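Local structure of response regulator FixJ (5XSO) at residues P88-T93 / E127-Q132; E162-G167 / S201-L206; K171-E176 / R182-Y187. The protein responds to the oxygen-sensing kinase FixL and, once activated, induces expression of nifA, needed to activate nif and fix genes, and of fixK. One frame throughout, in Å; residues are numbered along the deposited sequence. Where two conformers were deposited one is given.

Contact 1: P88-T93 / E127-Q132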
loop_
_atom_site.group_PDB
_atom_site.type_symbol
_atom_site.label_atom_id
_atom_site.label_comp_id
_atom_site.label_asym_id
_atom_site.label_seq_id
_atom_site.Cartn_x
_atom_site.Cartn_y
_atom_site.Cartn_z
ATOM N N PRO A 88 5.096 -2.808 4.551
ATOM C CA PRO A 88 4.404 -3.310 5.743
ATOM C C PRO A 88 4.912 -2.593 6.993
ATOM O O PRO A 88 6.093 -2.208 7.089
ATOM C CB PRO A 88 4.776 -4.805 5.773
ATOM C CG PRO A 88 6.124 -4.881 5.083
ATOM C CD PRO A 88 6.112 -3.755 4.038
ATOM N N ILE A 89 4.022 -2.431 7.972
ATOM C CA ILE A 89 4.381 -1.753 9.214
ATOM C C ILE A 89 4.116 -2.658 10.427
ATOM O O ILE A 89 2.997 -3.166 10.606
ATOM C CB ILE A 89 3.620 -0.424 9.372
ATOM C CG1 ILE A 89 3.890 0.488 8.164
ATOM C CG2 ILE A 89 4.062 0.234 10.704
ATOM C CD1 ILE A 89 2.817 1.582 7.966
ATOM N N LEU A 90 5.135 -2.822 11.278
ATOM C CA LEU A 90 4.987 -3.473 12.576
ATOM C C LEU A 90 5.108 -2.424 13.687
ATOM O O LEU A 90 5.955 -1.517 13.610
ATOM C CB LEU A 90 6.091 -4.538 12.789
ATOM C CG LEU A 90 6.248 -5.526 11.636
ATOM C CD1 LEU A 90 7.397 -6.498 11.965
ATOM C CD2 LEU A 90 4.890 -6.310 11.462
ATOM N N ILE A 91 4.281 -2.556 14.721
ATOM C CA ILE A 91 4.184 -1.585 15.804
ATOM C C ILE A 91 4.718 -2.216 17.077
ATOM O O ILE A 91 4.258 -3.301 17.468
ATOM C CB ILE A 91 2.722 -1.134 16.008
ATOM C CG1 ILE A 91 2.170 -0.482 14.725
ATOM C CG2 ILE A 91 2.613 -0.252 17.241
ATOM C CD1 ILE A 91 2.878 0.778 14.356
ATOM N N MET A 92 5.702 -1.552 17.721
ATOM C CA MET A 92 6.236 -1.935 19.023
ATOM C C MET A 92 5.515 -1.132 20.103
ATOM O O MET A 92 5.290 0.062 19.936
ATOM C CB MET A 92 7.752 -1.672 19.133
ATOM C CG MET A 92 8.515 -2.309 18.020
ATOM S SD MET A 92 10.270 -1.925 18.310
ATOM C CE MET A 92 10.276 -0.266 17.655
ATOM N N THR A 93 5.151 -1.781 21.206
ATOM C CA THR A 93 4.297 -1.086 22.173
ATOM C C THR A 93 4.512 -1.656 23.570
ATOM O O THR A 93 4.726 -2.869 23.743
ATOM C CB THR A 93 2.785 -1.190 21.793
ATOM O OG1 THR A 93 1.991 -0.494 22.778
ATOM C CG2 THR A 93 2.298 -2.665 21.739
ATOM N N GLU A 127 9.994 -11.339 8.580
ATOM C CA GLU A 127 10.092 -12.196 7.395
ATOM C C GLU A 127 8.725 -12.444 6.797
ATOM O O GLU A 127 8.557 -12.419 5.563
ATOM C CB GLU A 127 10.756 -13.532 7.729
ATOM C CG GLU A 127 12.221 -13.546 7.487
ATOM C CD GLU A 127 12.767 -14.958 7.495
ATOM O OE1 GLU A 127 13.594 -15.262 8.385
ATOM O OE2 GLU A 127 12.349 -15.760 6.620
ATOM N N SER A 128 7.730 -12.663 7.652
ATOM C CA SER A 128 6.381 -12.907 7.175
ATOM C C SER A 128 5.797 -11.662 6.523
ATOM O O SER A 128 5.194 -11.745 5.452
ATOM C CB SER A 128 5.512 -13.386 8.333
ATOM O OG SER A 128 4.134 -13.353 8.018
ATOM N N ALA A 129 6.011 -10.496 7.138
ATOM C CA ALA A 129 5.501 -9.222 6.613
ATOM C C ALA A 129 6.073 -8.907 5.243
ATOM O O ALA A 129 5.366 -8.437 4.344
ATOM C CB ALA A 129 5.882 -8.101 7.583
ATOM N N ILE A 130 7.383 -9.079 5.096
ATOM C CA ILE A 130 8.024 -8.787 3.825
ATOM C C ILE A 130 7.513 -9.741 2.764
ATOM O O ILE A 130 7.185 -9.335 1.641
ATOM C CB ILE A 130 9.546 -8.872 3.960
ATOM C CG1 ILE A 130 10.091 -7.649 4.700
ATOM C CG2 ILE A 130 10.186 -8.897 2.577
ATOM C CD1 ILE A 130 11.589 -7.707 5.016
ATOM N N ARG A 131 7.418 -11.022 3.117
ATOM C CA ARG A 131 6.966 -12.025 2.161
ATOM C C ARG A 131 5.563 -11.707 1.644
ATOM O O ARG A 131 5.292 -11.835 0.443
ATOM C CB ARG A 131 7.026 -13.407 2.814
ATOM C CG ARG A 131 6.555 -14.563 1.942
ATOM C CD ARG A 131 6.724 -15.908 2.663
ATOM N NE ARG A 131 8.054 -16.071 3.249
ATOM C CZ ARG A 131 8.293 -16.232 4.551
ATOM N NH1 ARG A 131 9.541 -16.374 4.986
ATOM N NH2 ARG A 131 7.286 -16.253 5.419
ATOM N N GLN A 132 4.658 -11.270 2.533
ATOM C CA GLN A 132 3.288 -10.977 2.119
ATOM C C GLN A 132 3.180 -9.655 1.358
ATOM O O GLN A 132 2.331 -9.523 0.471
ATOM C CB GLN A 132 2.345 -10.949 3.327
ATOM C CG GLN A 132 2.546 -12.073 4.331
ATOM C CD GLN A 132 1.553 -13.212 4.208
ATOM O OE1 GLN A 132 1.543 -13.927 3.203
ATOM N NE2 GLN A 132 0.735 -13.412 5.249
#
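Pro-88 meets Ala-129 at the entry to strand 89-93. Their CA atoms are 6.1 Å apart, the closest pair of the two segments. The proline ring can be followed atom by atom. Its CB lies 3.9 Å from the methyl CB of Ala-129, a plain apolar touch. CG, the far corner of the ring, moves on to the helix backbone and sits 3.7 Å from Ala-129 O. It also lies 4.0 Å from the carbonyl carbon, Ala-129 C. CG then comes within a looser 4.4 Å of Ile-130 N. The ring thus rests on one peptide unit of the helix as well as on a methyl group.

The setting is the CheY-like receiver domain, with a five-stranded parallel sheet covered by helices. Strand 89-93 runs between strands 61-65 and 111-114, and helix 119-138 packs across one face. Ile-91 and Thr-93 instead touch helix 98-106.

Leu-90 points to the same helix as Pro-88. With CG beside the backbone N (chi1 -50°), its CD2 branch comes to 4.4 Å from Ala-129 CB. The small alanine therefore takes both neighbours on its single methyl. Leu-90 also packs on Leu-122, Met-125 and Ile-126 of that helix. Its side chain is about 11 Å from those of Asp-21 and Asp-65, two of the probable magnesium ligands.

Contact 2: E162-G167 / S201-L206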
loop_
_atom_site.group_PDB
_atom_site.type_symbol
_atom_site.label_atom_id
_atom_site.label_comp_id
_atom_site.label_asym_id
_atom_site.label_seq_id
_atom_site.Cartn_x
_atom_site.Cartn_y
_atom_site.Cartn_z
ATOM N N GLU A 162 -17.521 0.811 -17.052
ATOM C CA GLU A 162 -18.271 0.174 -15.975
ATOM C C GLU A 162 -19.419 -0.660 -16.519
ATOM O O GLU A 162 -19.630 -1.793 -16.088
ATOM C CB GLU A 162 -18.787 1.240 -15.012
ATOM C CG GLU A 162 -19.688 0.746 -13.900
ATOM C CD GLU A 162 -20.139 1.914 -13.060
ATOM O OE1 GLU A 162 -21.258 2.430 -13.294
ATOM O OE2 GLU A 162 -19.335 2.336 -12.200
ATOM N N GLY A 163 -20.179 -0.105 -17.470
ATOM C CA GLY A 163 -21.309 -0.833 -18.036
ATOM C C GLY A 163 -20.884 -2.087 -18.784
ATOM O O GLY A 163 -21.546 -3.138 -18.687
ATOM N N LEU A 164 -19.772 -2.010 -19.518
ATOM C CA LEU A 164 -19.256 -3.196 -20.218
ATOM C C LEU A 164 -18.899 -4.288 -19.241
ATOM O O LEU A 164 -19.243 -5.461 -19.444
ATOM C CB LEU A 164 -18.013 -2.843 -21.048
ATOM C CG LEU A 164 -18.324 -1.981 -22.278
ATOM C CD1 LEU A 164 -17.032 -1.394 -22.931
ATOM C CD2 LEU A 164 -19.094 -2.774 -23.292
ATOM N N ILE A 165 -18.183 -3.932 -18.173
ATOM C CA ILE A 165 -17.764 -4.933 -17.187
ATOM C C ILE A 165 -18.956 -5.524 -16.446
ATOM O O ILE A 165 -18.958 -6.709 -16.096
ATOM C CB ILE A 165 -16.767 -4.290 -16.217
ATOM C CG1 ILE A 165 -15.470 -4.040 -16.985
ATOM C CG2 ILE A 165 -16.544 -5.199 -14.981
ATOM C CD1 ILE A 165 -14.378 -3.370 -16.143
ATOM N N ALA A 166 -19.979 -4.712 -16.180
ATOM C CA ALA A 166 -21.226 -5.136 -15.543
ATOM C C ALA A 166 -22.078 -6.024 -16.443
ATOM O O ALA A 166 -23.060 -6.599 -15.951
ATOM C CB ALA A 166 -22.039 -3.900 -15.131
ATOM N N GLY A 167 -21.752 -6.134 -17.724
ATOM C CA GLY A 167 -22.468 -7.001 -18.650
ATOM C C GLY A 167 -23.647 -6.357 -19.354
ATOM O O GLY A 167 -24.488 -7.071 -19.937
ATOM N N SER A 201 -12.392 -9.402 -21.334
ATOM C CA SER A 201 -11.677 -10.060 -20.244
ATOM C C SER A 201 -10.429 -9.288 -19.849
ATOM O O SER A 201 -10.112 -9.156 -18.661
ATOM C CB SER A 201 -11.302 -11.497 -20.637
ATOM O OG SER A 201 -12.460 -12.283 -20.686
ATOM N N GLU A 202 -9.689 -8.786 -20.834
ATOM C CA GLU A 202 -8.511 -7.984 -20.524
ATOM C C GLU A 202 -8.901 -6.711 -19.797
ATOM O O GLU A 202 -8.250 -6.308 -18.819
ATOM C CB GLU A 202 -7.740 -7.623 -21.797
ATOM C CG GLU A 202 -6.960 -8.782 -22.357
ATOM C CD GLU A 202 -5.797 -8.340 -23.268
ATOM O OE1 GLU A 202 -5.615 -7.107 -23.558
ATOM O OE2 GLU A 202 -5.015 -9.277 -23.626
ATOM N N LEU A 203 -9.985 -6.082 -20.247
ATOM C CA LEU A 203 -10.479 -4.881 -19.551
ATOM C C LEU A 203 -10.835 -5.187 -18.094
ATOM O O LEU A 203 -10.494 -4.418 -17.175
ATOM C CB LEU A 203 -11.693 -4.330 -20.312
ATOM C CG LEU A 203 -12.243 -2.978 -19.821
ATOM C CD1 LEU A 203 -11.156 -1.897 -20.083
ATOM C CD2 LEU A 203 -13.492 -2.606 -20.658
ATOM N N VAL A 204 -11.489 -6.321 -17.857
ATOM C CA VAL A 204 -11.777 -6.776 -16.491
ATOM C C VAL A 204 -10.493 -6.926 -15.667
ATOM O O VAL A 204 -10.424 -6.478 -14.511
ATOM C CB VAL A 204 -12.567 -8.096 -16.536
ATOM C CG1 VAL A 204 -12.598 -8.784 -15.174
ATOM C CG2 VAL A 204 -13.970 -7.830 -17.030
ATOM N N ARG A 205 -9.475 -7.567 -16.222
ATOM C CA ARG A 205 -8.285 -7.803 -15.411
ATOM C C ARG A 205 -7.552 -6.502 -15.111
ATOM O O ARG A 205 -6.925 -6.374 -14.055
ATOM C CB ARG A 205 -7.329 -8.781 -16.070
ATOM C CG ARG A 205 -7.904 -10.086 -16.566
ATOM C CD ARG A 205 -6.797 -11.049 -16.830
ATOM N NE ARG A 205 -7.359 -12.368 -17.023
ATOM C CZ ARG A 205 -7.664 -13.173 -16.009
ATOM N NH1 ARG A 205 -7.426 -12.812 -14.749
ATOM N NH2 ARG A 205 -8.208 -14.325 -16.285
ATOM N N LEU A 206 -7.573 -5.548 -16.038
ATOM C CA LEU A 206 -7.015 -4.243 -15.717
ATOM C C LEU A 206 -7.813 -3.586 -14.591
ATOM O O LEU A 206 -7.237 -3.020 -13.648
ATOM C CB LEU A 206 -7.000 -3.350 -16.972
ATOM C CG LEU A 206 -6.070 -3.890 -18.079
ATOM C CD1 LEU A 206 -6.267 -3.120 -19.415
ATOM C CD2 LEU A 206 -4.639 -3.854 -17.690
#
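Ile-165 is the main bump of this contact. It leaves helix 155-166 and sits against the groove between Leu-203 and Val-204 on helix 200-209. The two short helical segments cross at -110°, with their axes 10.0 Å apart. The touching patch involves four residues.

The isoleucine is laid out with CG1 beside its backbone N and anti to the carbonyl carbon (chi1 -70°). CG1 meets one branch of Val-204, at 4.1 Å from CG2. The two side chains cross obliquely. The tip goes further: Ile-165 CD1 rests 4.3 Å from Leu-203 CG and 4.2 Å from Leu-203 O, so it touches both side chain and backbone.

Leu-203 has its own bump on the neighbouring side. Its CG is anti to the backbone N (chi1 -173°), and CD2 meets Leu-164 CD1 at 4.4 Å. Leu-203 also packs on Val-191 and Met-195 of helix 184-195, which places it in the core of the LuxR-type DNA-binding domain. Two residues after Ile-165, Gly-167 ends helix 155-166 in a Schellman motif.

No hydrogen bond or salt bridge joins the two segments. With no polar bond across it, the contact is held by loose apolar packing that is only partly buried.

Contact 3: K171-E176 / R182-Y187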
loop_
_atom_site.group_PDB
_atom_site.type_symbol
_atom_site.label_atom_id
_atom_site.label_comp_id
_atom_site.label_asym_id
_atom_site.label_seq_id
_atom_site.Cartn_x
_atom_site.Cartn_y
_atom_site.Cartn_z
ATOM N N LYS A 171 -27.444 -0.992 -25.713
ATOM C CA LYS A 171 -28.719 -0.306 -25.498
ATOM C C LYS A 171 -28.923 -0.006 -24.030
ATOM O O LYS A 171 -29.394 1.087 -23.656
ATOM C CB LYS A 171 -29.828 -1.219 -26.045
ATOM C CG LYS A 171 -31.259 -0.729 -25.781
ATOM C CD LYS A 171 -32.231 -1.386 -26.764
ATOM C CE LYS A 171 -32.290 -2.891 -26.613
ATOM N NZ LYS A 171 -33.368 -3.436 -27.520
ATOM N N LEU A 172 -28.552 -0.932 -23.167
ATOM C CA LEU A 172 -28.717 -0.675 -21.747
ATOM C C LEU A 172 -27.669 0.293 -21.211
ATOM O O LEU A 172 -27.977 1.037 -20.254
ATOM C CB LEU A 172 -28.690 -1.960 -20.909
ATOM C CG LEU A 172 -29.920 -2.890 -21.069
ATOM C CD1 LEU A 172 -29.644 -4.180 -20.355
ATOM C CD2 LEU A 172 -31.150 -2.199 -20.480
ATOM N N ILE A 173 -26.446 0.293 -21.755
ATOM C CA ILE A 173 -25.481 1.309 -21.328
ATOM C C ILE A 173 -26.025 2.710 -21.635
ATOM O O ILE A 173 -26.022 3.602 -20.777
ATOM C CB ILE A 173 -24.107 1.076 -21.988
ATOM C CG1 ILE A 173 -23.507 -0.236 -21.441
ATOM C CG2 ILE A 173 -23.140 2.290 -21.620
ATOM C CD1 ILE A 173 -22.106 -0.648 -22.153
ATOM N N ALA A 174 -26.517 2.903 -22.857
ATOM C CA ALA A 174 -27.135 4.169 -23.264
ATOM C C ALA A 174 -28.255 4.566 -22.315
ATOM O O ALA A 174 -28.341 5.720 -21.847
ATOM C CB ALA A 174 -27.662 4.018 -24.709
ATOM N N ARG A 175 -29.142 3.622 -22.014
ATOM C CA ARG A 175 -30.297 3.942 -21.172
ATOM C C ARG A 175 -29.878 4.207 -19.732
ATOM O O ARG A 175 -30.422 5.107 -19.065
ATOM C CB ARG A 175 -31.301 2.787 -21.244
ATOM C CG ARG A 175 -32.593 2.995 -20.469
ATOM C CD ARG A 175 -33.595 1.884 -20.841
ATOM N NE ARG A 175 -33.532 0.725 -19.951
ATOM C CZ ARG A 175 -34.410 -0.278 -19.975
ATOM N NH1 ARG A 175 -35.417 -0.256 -20.838
ATOM N NH2 ARG A 175 -34.296 -1.282 -19.115
ATOM N N GLU A 176 -28.936 3.424 -19.220
ATOM C CA GLU A 176 -28.573 3.527 -17.811
ATOM C C GLU A 176 -27.900 4.852 -17.517
ATOM O O GLU A 176 -28.169 5.488 -16.482
ATOM C CB GLU A 176 -27.621 2.388 -17.442
ATOM C CG GLU A 176 -26.890 2.607 -16.124
ATOM C CD GLU A 176 -27.603 1.932 -14.960
ATOM O OE1 GLU A 176 -27.198 2.163 -13.802
ATOM O OE2 GLU A 176 -28.563 1.167 -15.210
ATOM N N ARG A 182 -25.688 6.316 -30.541
ATOM C CA ARG A 182 -24.654 6.413 -31.578
ATOM C C ARG A 182 -23.275 6.698 -31.027
ATOM O O ARG A 182 -22.286 6.636 -31.800
ATOM C CB ARG A 182 -25.063 7.476 -32.629
ATOM C CG ARG A 182 -24.634 8.867 -32.250
ATOM C CD ARG A 182 -24.938 9.878 -33.376
ATOM N NE ARG A 182 -26.374 9.982 -33.641
ATOM C CZ ARG A 182 -27.215 10.728 -32.919
ATOM N NH1 ARG A 182 -26.772 11.427 -31.878
ATOM N NH2 ARG A 182 -28.501 10.766 -33.233
ATOM N N THR A 183 -23.124 6.954 -29.711
ATOM C CA THR A 183 -21.776 7.199 -29.185
ATOM C C THR A 183 -21.227 6.028 -28.391
ATOM O O THR A 183 -20.074 6.102 -27.953
ATOM C CB THR A 183 -21.723 8.487 -28.312
ATOM O OG1 THR A 183 -22.598 8.347 -27.178
ATOM C CG2 THR A 183 -22.171 9.729 -29.124
ATOM N N ILE A 184 -22.006 4.954 -28.168
ATOM C CA ILE A 184 -21.524 3.890 -27.281
ATOM C C ILE A 184 -20.278 3.220 -27.857
ATOM O O ILE A 184 -19.281 2.994 -27.136
ATOM C CB ILE A 184 -22.638 2.869 -27.005
ATOM C CG1 ILE A 184 -23.858 3.548 -26.310
ATOM C CG2 ILE A 184 -22.034 1.637 -26.156
ATOM C CD1 ILE A 184 -23.574 4.160 -24.905
ATOM N N GLU A 185 -20.305 2.904 -29.140
ATOM C CA GLU A 185 -19.121 2.253 -29.712
ATOM C C GLU A 185 -17.959 3.216 -29.821
ATOM O O GLU A 185 -16.807 2.770 -29.824
ATOM C CB GLU A 185 -19.427 1.657 -31.090
ATOM C CG GLU A 185 -20.328 0.441 -31.000
ATOM C CD GLU A 185 -19.588 -0.797 -30.496
ATOM O OE1 GLU A 185 -20.191 -1.618 -29.801
ATOM O OE2 GLU A 185 -18.388 -0.928 -30.801
ATOM N N VAL A 186 -18.221 4.522 -29.957
ATOM C CA VAL A 186 -17.117 5.497 -29.941
ATOM C C VAL A 186 -16.413 5.462 -28.600
ATOM O O VAL A 186 -15.181 5.380 -28.523
ATOM C CB VAL A 186 -17.630 6.910 -30.263
ATOM C CG1 VAL A 186 -16.462 7.978 -30.133
ATOM C CG2 VAL A 186 -18.335 6.915 -31.645
ATOM N N TYR A 187 -17.198 5.513 -27.520
ATOM C CA TYR A 187 -16.603 5.462 -26.210
ATOM C C TYR A 187 -15.950 4.115 -25.956
ATOM O O TYR A 187 -14.879 4.079 -25.330
ATOM C CB TYR A 187 -17.661 5.760 -25.132
ATOM C CG TYR A 187 -18.129 7.221 -25.157
ATOM C CD1 TYR A 187 -17.216 8.280 -25.298
ATOM C CD2 TYR A 187 -19.489 7.524 -25.057
ATOM C CE1 TYR A 187 -17.662 9.666 -25.269
ATOM C CE2 TYR A 187 -19.956 8.842 -25.051
ATOM C CZ TYR A 187 -19.025 9.905 -25.163
ATOM O OH TYR A 187 -19.464 11.204 -25.139
#
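Ala-174, within helix 170-177, and Ile-184, at the start of helix 184-195, bring their CA atoms to 6.9 Å, the closest pair of CA atoms across the two segments. Ile-184 carries the contact from its side. Its CB points toward helix 170-177, and CG1 lies beside the backbone N, anti to the carbonyl carbon. A further turn about CB-CG1 (chi2 -63°) sets the CD1 methyl in the corner formed by Ile-173 and Ala-174.

That methyl has three near neighbours. Ile-184 CD1 is 3.8 Å from Ile-173 CG2, and the methyl comes against the flank of the CG2 branch. It is also 3.8 Å from Ala-174 N, so it lies close on the helix backbone. Ala-174 CB stands 4.1 Å from the same CD1 and 4.2 Å from Ile-184 CG1, one step back along the chain. The small alanine lets the longer side chain come this near.

This pairing lies between the two helices of the helix-turn-helix, residues 170-189. Helix 170-177 is its first helix, and helix 184-195 corresponds to the recognition helix of LuxR-type regulators, the one that probably reads the DNA.

Ile-173 offers its two branches to different partners. CG2 faces Ile-184, while the residue also packs on Leu-164 of helix 155-166. Ile-184 also touches Ile-179 of the connecting loop. A hydrogen bond between Glu-185 OE1 and Asn-170 ND2 gives the two helices a polar link beside the apolar one.

Contact 1 belongs to the receiver domain; contacts 2 and 3 belong to the DNA-binding domain. Contact 1 closes first along the chain. Contact 3 then lies nested inside the loop that contact 2 closes. The centres of contacts 1 and 2 are about 34 Å apart, and those of contacts 1 and 3 are about 47 Å apart, on opposite sides of the chain's centre. The centres of contacts 2 and 3 are about 15 Å apart, and the two touch, with Ile-173 CD1 3.8 Å from Leu-164 N. Helices 155-166, 170-177, 184-195 and 200-209 are thus joined in one packed unit. In this unphosphorylated monomer the receiver and DNA-binding parts are separate packing units.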